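PDB 1ODK: purine nucleoside phosphorylase, which probably catalyses the reversible phosphorolysis of purine nucleosides, releasing the free base and a pentose 1-phosphate. Local coordinates for residues Val110-Thr115 / Leu152-Asp157; Leu85-Thr90 / Glu179-Ala184; Arg117-Gly122 / Phe186-Met191. All blocks are in the same frame, centred on the assembly; numbering follows the deposited sequence.

Contact 1: Val110-Thr115 / Leu152-Asp157; sequences VPLDGT and LVASED
Strands 108-112 and 152-156 run side by side and parallel here, their short segments inclined by 16° at an axis separation of 4.9 Å. Val110 lends both its backbone polar atoms to the pairing: its N donates to Val153 O and its O accepts from Ser155 N, each bond lying in the plane of its carbonyl. Leu112 N then reaches Ser155 O at 2.9 Å, nearly along the C=O axis but with a bent N-H angle of 133°. On the face carrying Val110 and Ala154, their CB atoms meet at 4.0 Å, and Leu112, two residues on and on the same face, brings CD1 to Ala154 CB. Such parallel pairing belongs to the central mixed sheet of the phosphorylase superfamily fold, and strand 175-179 continues it beyond 152-156. Asp157 joins the strand end to the start of helix 114-120. Its CB carries CG anti to the carbonyl carbon (chi1 -82°), which swings the carboxylate across; CG comes 3.6 Å from Asp113 CA, OD1 takes the N-H of Gly114 at 2.7 Å from above the carboxylate plane, and OD2 rests 3.2 Å from Asp113 CB. OD2 also accepts from a water that is hydrogen-bonded to Thr115 OG1. The carboxylate of Asp113, at the N-cap of the same helix, turns instead to Ser183, Thr116 and Thr67.

Contact 2: Leu85-Thr90 / Glu179-Ala184; sequences LVRVGT and EMEASA
Segments 85-90 and 179-184 share no backbone hydrogen bond; the CA atoms of Arg87 and Ala182 lie 7.3 Å apart. A buried salt-bridge network of Arg87, Glu179 and Glu181 spans the gap, near the centre of this alpha/beta phosphorylase-superfamily chain; in related hexameric phosphorylases the matching arginine and second glutamate line the phosphate and ribose sites, so the network probably belongs to the active-site region. Arg87 leaves the strand with CG anti to its backbone N (chi1 165°) and stays extended to NE, so its guanidinium reaches both acids, NE near Glu179 and one face against Glu181. Glu179 slides past it in the opposite direction, and OE1 accepts the N-H of Arg87 NE at 3.0 Å through the anti lone pair, in a salt bridge tilted from the guanidinium plane. The same oxygen takes two backbone N-H groups: Ala182 N at 2.8 Å on the syn lone pair, and Glu181 N from above the carboxylate plane. Three donors thus grip OE1 and would probably hold Glu179 ionised, while its OE2 is hydrogen-bonded to Ser155 OG. Glu181, at the N-cap position of the helix, crosses Arg87 at about a right angle. Its OE2 lies over one face of the guanidinium, 2.9 Å from NH2, a pairing of charges without a directed N-H; OE1 turns to Gly66 N. An alanine in place of Arg87 would remove the positive charge that faces both acids and would probably leave them poorly compensated. Nearer the strand, Arg87 CD packs 3.6 Å from Glu181 CB.

Contact 3: Arg117-Gly122 / Phe186-Met191; sequences RQYLEG and FLLGRM
Helices 114-120 and 182-192 pack side chain to side chain, with no hydrogen bond between 117-122 and 186-191; the closest CA atoms, those of Tyr119 and Leu187, are 8.7 Å apart. In this alpha/beta fold the pair lies toward the periphery, and the first helix ends in a Schellman motif in which Glu121 adopts positive phi and Gly122 N bonds back to Arg117 O. Aromatic contacts centre on Tyr119, whose CG is anti to the carbonyl carbon (chi1 -83°), sending the ring toward the second helix. Leu188 crosses it at about a right angle and sets CD2 over one face, displaced toward the hydroxyl end: this methyl is 3.9 Å from CZ of Tyr119 and makes a CH-pi contact. Met191 approaches obliquely at the CD2 side of the ring, a Met-aromatic contact with SD 4.7 Å from the centroid of the Tyr119 ring. A bend at chi3 (71°) brings its methyl CE to 3.8 Å from Tyr119 CD2. The polar end of the tyrosine is fixed separately, OH being hydrogen-bonded to Glu75 of helix 67-79, which also packs against Leu188. Tyr173 of a neighbouring subunit touches Leu120, Leu187 and Met191, so the helix pair also contributes to the assembly interface. Purely aliphatic packing is carried by Leu187, whose CG is anti to its backbone N. The two branches of Leu187 divide the work: CD2 packs 3.7 Å from Tyr119 CB, while CD1 meets Leu120 CD2 tip to tip at 4.1 Å.

Overall arrangement
Contact 2 is centred about 3 Å from the chain centre, contacts 1 and 3 at about 13 and 16 Å. Contacts 1 and 2 reach the same mixed sheet and touch directly, their centres about 10 Å apart. The centre of contact 3 is about 12 Å from that of contact 1 and about 14 Å from that of contact 2. Helix 114-120 carries contact 1 into contact 3, and helix 182-192 connects contact 2 with contact 3. Along the chain, contact 1 is nested within the loop closed by contact 2, whereas contact 3 crosses both. The contacts thus run from the buried salt-bridge network out to the helix pair at a subunit interface, and all three touch a second subunit.

Contact 1: Val110-Thr115 / Leu152-Asp157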
# COMPACT_ATOMS: atom_id res chain seq x y z
N VAL B 110 10.57 9.84 11.56
CA VAL B 110 9.80 8.78 10.92
C VAL B 110 8.62 9.49 10.26
O VAL B 110 7.86 10.19 10.93
CB VAL B 110 9.30 7.74 11.94
CG1 VAL B 110 8.36 6.74 11.28
CG2 VAL B 110 10.50 7.00 12.54
N PRO B 111 8.45 9.33 8.94
CA PRO B 111 7.35 9.99 8.24
C PRO B 111 5.99 9.29 8.32
O PRO B 111 5.63 8.52 7.43
CB PRO B 111 7.87 10.11 6.82
CG PRO B 111 8.61 8.81 6.65
CD PRO B 111 9.33 8.61 7.99
N LEU B 112 5.24 9.57 9.38
CA LEU B 112 3.91 8.98 9.54
C LEU B 112 2.85 9.96 9.05
O LEU B 112 1.67 9.81 9.35
CB LEU B 112 3.66 8.65 11.02
CG LEU B 112 4.63 7.69 11.70
CD1 LEU B 112 4.16 7.44 13.13
CD2 LEU B 112 4.69 6.38 10.93
N ASP B 113 3.29 10.96 8.29
CA ASP B 113 2.40 12.00 7.78
C ASP B 113 2.10 11.90 6.28
O ASP B 113 2.90 11.36 5.51
CB ASP B 113 3.02 13.37 8.06
CG ASP B 113 4.23 13.63 7.19
OD1 ASP B 113 4.18 14.60 6.40
OD2 ASP B 113 5.22 12.87 7.29
N GLY B 114 0.97 12.46 5.87
CA GLY B 114 0.58 12.42 4.47
C GLY B 114 1.20 13.49 3.58
O GLY B 114 1.14 13.39 2.36
N THR B 115 1.78 14.52 4.18
CA THR B 115 2.39 15.58 3.38
C THR B 115 3.66 15.06 2.71
O THR B 115 3.85 15.24 1.51
CB THR B 115 2.72 16.82 4.24
OG1 THR B 115 1.52 17.33 4.83
CG2 THR B 115 3.35 17.92 3.39
N LEU B 152 15.73 9.72 16.94
CA LEU B 152 14.52 9.79 16.13
C LEU B 152 13.27 10.31 16.81
O LEU B 152 13.05 10.08 18.00
CB LEU B 152 14.17 8.41 15.57
CG LEU B 152 15.08 7.76 14.53
CD1 LEU B 152 14.57 6.34 14.26
CD2 LEU B 152 15.10 8.59 13.25
N VAL B 153 12.46 11.01 16.02
CA VAL B 153 11.17 11.47 16.47
C VAL B 153 10.27 10.92 15.38
O VAL B 153 10.77 10.43 14.36
CB VAL B 153 11.03 13.03 16.51
CG1 VAL B 153 11.96 13.61 17.57
CG2 VAL B 153 11.30 13.64 15.14
N ALA B 154 8.97 10.94 15.59
CA ALA B 154 8.04 10.48 14.58
C ALA B 154 7.09 11.64 14.32
O ALA B 154 6.54 12.20 15.27
CB ALA B 154 7.26 9.25 15.08
N SER B 155 6.94 12.02 13.06
CA SER B 155 6.04 13.11 12.68
C SER B 155 4.72 12.46 12.26
O SER B 155 4.65 11.74 11.27
CB SER B 155 6.63 13.91 11.51
OG SER B 155 7.89 14.46 11.83
N GLU B 156 3.66 12.74 13.02
CA GLU B 156 2.35 12.15 12.73
C GLU B 156 1.31 13.20 12.35
O GLU B 156 1.52 14.40 12.54
CB GLU B 156 1.86 11.38 13.94
CG GLU B 156 1.70 12.25 15.16
CD GLU B 156 1.13 11.51 16.34
OE1 GLU B 156 1.05 12.11 17.43
OE2 GLU B 156 0.75 10.34 16.17
N ASP B 157 0.18 12.73 11.82
CA ASP B 157 -0.93 13.58 11.40
C ASP B 157 -2.08 13.61 12.40
O ASP B 157 -2.67 14.67 12.64
CB ASP B 157 -1.50 13.09 10.06
CG ASP B 157 -0.69 13.57 8.86
OD1 ASP B 157 -0.92 13.04 7.75
OD2 ASP B 157 0.15 14.47 9.03
O HOH W 1 0.20 15.51 6.49

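Contact 2: Leu85-Thr90 / Glu179-Ala184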
# COMPACT_ATOMS: atom_id res chain seq x y z
N LEU B 85 16.79 26.84 8.37
CA LEU B 85 15.54 26.80 9.12
C LEU B 85 15.55 25.75 10.21
O LEU B 85 15.70 24.56 9.94
CB LEU B 85 14.36 26.55 8.18
CG LEU B 85 14.24 27.50 6.98
CD1 LEU B 85 15.20 27.06 5.89
CD2 LEU B 85 12.82 27.50 6.44
N VAL B 86 15.38 26.20 11.45
CA VAL B 86 15.38 25.29 12.59
C VAL B 86 14.05 25.27 13.32
O VAL B 86 13.62 26.27 13.89
CB VAL B 86 16.52 25.66 13.59
CG1 VAL B 86 16.46 24.75 14.82
CG2 VAL B 86 17.87 25.53 12.90
N ARG B 87 13.40 24.12 13.29
CA ARG B 87 12.14 23.96 13.99
C ARG B 87 12.41 23.88 15.49
O ARG B 87 13.35 23.21 15.92
CB ARG B 87 11.40 22.69 13.55
CG ARG B 87 10.26 22.28 14.49
CD ARG B 87 9.39 21.17 13.91
NE ARG B 87 8.68 20.41 14.94
CZ ARG B 87 7.75 20.92 15.75
NH1 ARG B 87 7.41 22.20 15.66
NH2 ARG B 87 7.19 20.15 16.67
N VAL B 88 11.61 24.60 16.26
CA VAL B 88 11.72 24.57 17.71
C VAL B 88 10.29 24.32 18.17
O VAL B 88 9.39 25.10 17.87
CB VAL B 88 12.24 25.90 18.31
CG1 VAL B 88 13.72 26.06 17.99
CG2 VAL B 88 11.44 27.08 17.77
N GLY B 89 10.07 23.21 18.85
CA GLY B 89 8.73 22.91 19.29
C GLY B 89 8.67 21.95 20.45
O GLY B 89 9.68 21.69 21.11
N THR B 90 7.47 21.42 20.68
CA THR B 90 7.24 20.48 21.76
C THR B 90 6.99 19.09 21.20
O THR B 90 6.67 18.93 20.02
CB THR B 90 6.02 20.89 22.58
OG1 THR B 90 4.92 21.13 21.69
CG2 THR B 90 6.32 22.17 23.37
N GLU B 179 5.90 14.27 17.27
CA GLU B 179 5.62 15.67 17.03
C GLU B 179 4.89 15.70 15.68
O GLU B 179 4.50 14.64 15.18
CB GLU B 179 6.90 16.52 17.05
CG GLU B 179 8.06 15.98 16.26
CD GLU B 179 7.96 16.31 14.80
OE1 GLU B 179 8.01 17.51 14.46
OE2 GLU B 179 7.81 15.37 14.00
N MET B 180 4.70 16.87 15.08
CA MET B 180 3.92 16.89 13.83
C MET B 180 4.44 17.78 12.71
O MET B 180 3.65 18.27 11.90
CB MET B 180 2.48 17.32 14.17
CG MET B 180 1.80 16.46 15.24
SD MET B 180 0.21 17.14 15.81
CE MET B 180 -0.77 16.92 14.33
N GLU B 181 5.75 17.99 12.63
CA GLU B 181 6.26 18.88 11.59
C GLU B 181 7.61 18.51 10.97
O GLU B 181 7.85 18.78 9.79
CB GLU B 181 6.37 20.30 12.15
CG GLU B 181 5.04 20.97 12.49
CD GLU B 181 4.46 20.56 13.84
OE1 GLU B 181 3.30 20.93 14.10
OE2 GLU B 181 5.15 19.88 14.63
N ALA B 182 8.48 17.90 11.77
CA ALA B 182 9.83 17.57 11.33
C ALA B 182 10.02 16.87 9.99
O ALA B 182 10.84 17.30 9.18
CB ALA B 182 10.53 16.77 12.43
N SER B 183 9.29 15.78 9.75
CA SER B 183 9.45 15.05 8.49
C SER B 183 9.36 15.94 7.24
O SER B 183 10.22 15.86 6.36
CB SER B 183 8.41 13.93 8.41
OG SER B 183 7.11 14.46 8.37
N ALA B 184 8.34 16.78 7.17
CA ALA B 184 8.15 17.66 6.01
C ALA B 184 9.26 18.70 5.87
O ALA B 184 9.73 18.99 4.77
CB ALA B 184 6.78 18.36 6.08

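Contact 3: Arg117-Gly122 / Phe186-Met191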
# COMPACT_ATOMS: atom_id res chain seq x y z
N ARG B 117 4.30 12.03 2.21
CA ARG B 117 3.79 10.97 1.34
C ARG B 117 3.34 11.53 -0.01
O ARG B 117 3.63 10.94 -1.05
CB ARG B 117 2.61 10.25 2.01
CG ARG B 117 2.05 9.09 1.19
CD ARG B 117 0.79 8.54 1.82
NE ARG B 117 0.14 7.54 0.97
CZ ARG B 117 0.62 6.33 0.75
NH1 ARG B 117 1.76 5.95 1.32
NH2 ARG B 117 -0.03 5.49 -0.05
N GLN B 118 2.64 12.66 0.01
CA GLN B 118 2.18 13.26 -1.24
C GLN B 118 3.36 13.74 -2.08
O GLN B 118 3.42 13.47 -3.28
CB GLN B 118 1.24 14.44 -0.95
CG GLN B 118 0.43 14.87 -2.17
CD GLN B 118 -0.54 16.00 -1.86
OE1 GLN B 118 -1.14 16.04 -0.78
NE2 GLN B 118 -0.71 16.91 -2.81
N TYR B 119 4.31 14.44 -1.46
CA TYR B 119 5.49 14.93 -2.18
C TYR B 119 6.28 13.76 -2.77
O TYR B 119 6.80 13.84 -3.89
CB TYR B 119 6.42 15.71 -1.25
CG TYR B 119 6.05 17.17 -1.03
CD1 TYR B 119 5.63 17.63 0.22
CD2 TYR B 119 6.20 18.10 -2.06
CE1 TYR B 119 5.37 18.98 0.44
CE2 TYR B 119 5.94 19.45 -1.85
CZ TYR B 119 5.53 19.89 -0.60
OH TYR B 119 5.33 21.24 -0.40
N LEU B 120 6.37 12.67 -2.01
CA LEU B 120 7.12 11.48 -2.42
C LEU B 120 6.31 10.50 -3.26
O LEU B 120 6.85 9.48 -3.72
CB LEU B 120 7.64 10.75 -1.18
CG LEU B 120 8.71 11.42 -0.32
CD1 LEU B 120 8.73 10.77 1.06
CD2 LEU B 120 10.08 11.31 -1.00
N GLU B 121 5.03 10.79 -3.46
CA GLU B 121 4.16 9.92 -4.23
C GLU B 121 4.13 8.53 -3.60
O GLU B 121 4.14 7.52 -4.30
CB GLU B 121 4.64 9.84 -5.68
CG GLU B 121 4.70 11.19 -6.37
CD GLU B 121 4.92 11.09 -7.87
OE1 GLU B 121 5.90 10.44 -8.30
OE2 GLU B 121 4.12 11.68 -8.63
N GLY B 122 4.12 8.49 -2.27
CA GLY B 122 4.07 7.23 -1.55
C GLY B 122 5.34 6.41 -1.45
O GLY B 122 5.33 5.31 -0.89
N PHE B 186 12.35 18.43 6.94
CA PHE B 186 13.55 17.72 6.51
C PHE B 186 13.49 17.40 5.01
O PHE B 186 14.46 17.63 4.29
CB PHE B 186 13.71 16.42 7.32
CG PHE B 186 14.09 16.65 8.77
CD1 PHE B 186 14.06 15.60 9.68
CD2 PHE B 186 14.47 17.91 9.22
CE1 PHE B 186 14.41 15.80 11.02
CE2 PHE B 186 14.82 18.13 10.55
CZ PHE B 186 14.79 17.06 11.45
N LEU B 187 12.35 16.88 4.56
CA LEU B 187 12.17 16.55 3.15
C LEU B 187 12.35 17.80 2.29
O LEU B 187 13.09 17.79 1.30
CB LEU B 187 10.78 15.96 2.91
CG LEU B 187 10.42 15.70 1.45
CD1 LEU B 187 11.38 14.68 0.87
CD2 LEU B 187 8.97 15.21 1.33
N LEU B 188 11.65 18.87 2.65
CA LEU B 188 11.74 20.10 1.88
C LEU B 188 13.14 20.69 1.90
O LEU B 188 13.55 21.35 0.95
CB LEU B 188 10.72 21.12 2.40
CG LEU B 188 9.27 20.76 2.02
CD1 LEU B 188 8.29 21.72 2.68
CD2 LEU B 188 9.12 20.79 0.50
N GLY B 189 13.87 20.46 2.99
CA GLY B 189 15.23 20.97 3.06
C GLY B 189 16.06 20.38 1.93
O GLY B 189 16.80 21.09 1.24
N ARG B 190 15.92 19.07 1.72
CA ARG B 190 16.65 18.42 0.64
C ARG B 190 16.10 18.79 -0.74
O ARG B 190 16.86 19.09 -1.66
CB ARG B 190 16.62 16.89 0.83
CG ARG B 190 17.48 16.38 1.99
CD ARG B 190 18.93 16.85 1.85
NE ARG B 190 19.89 15.91 2.42
CZ ARG B 190 20.13 15.75 3.72
NH1 ARG B 190 19.46 16.48 4.61
NH2 ARG B 190 21.03 14.86 4.12
N MET B 191 14.78 18.79 -0.88
CA MET B 191 14.16 19.12 -2.17
C MET B 191 14.46 20.54 -2.64
O MET B 191 14.69 20.77 -3.83
CB MET B 191 12.63 18.96 -2.08
CG MET B 191 12.12 17.53 -1.94
SD MET B 191 10.32 17.52 -1.74
CE MET B 191 9.79 17.99 -3.38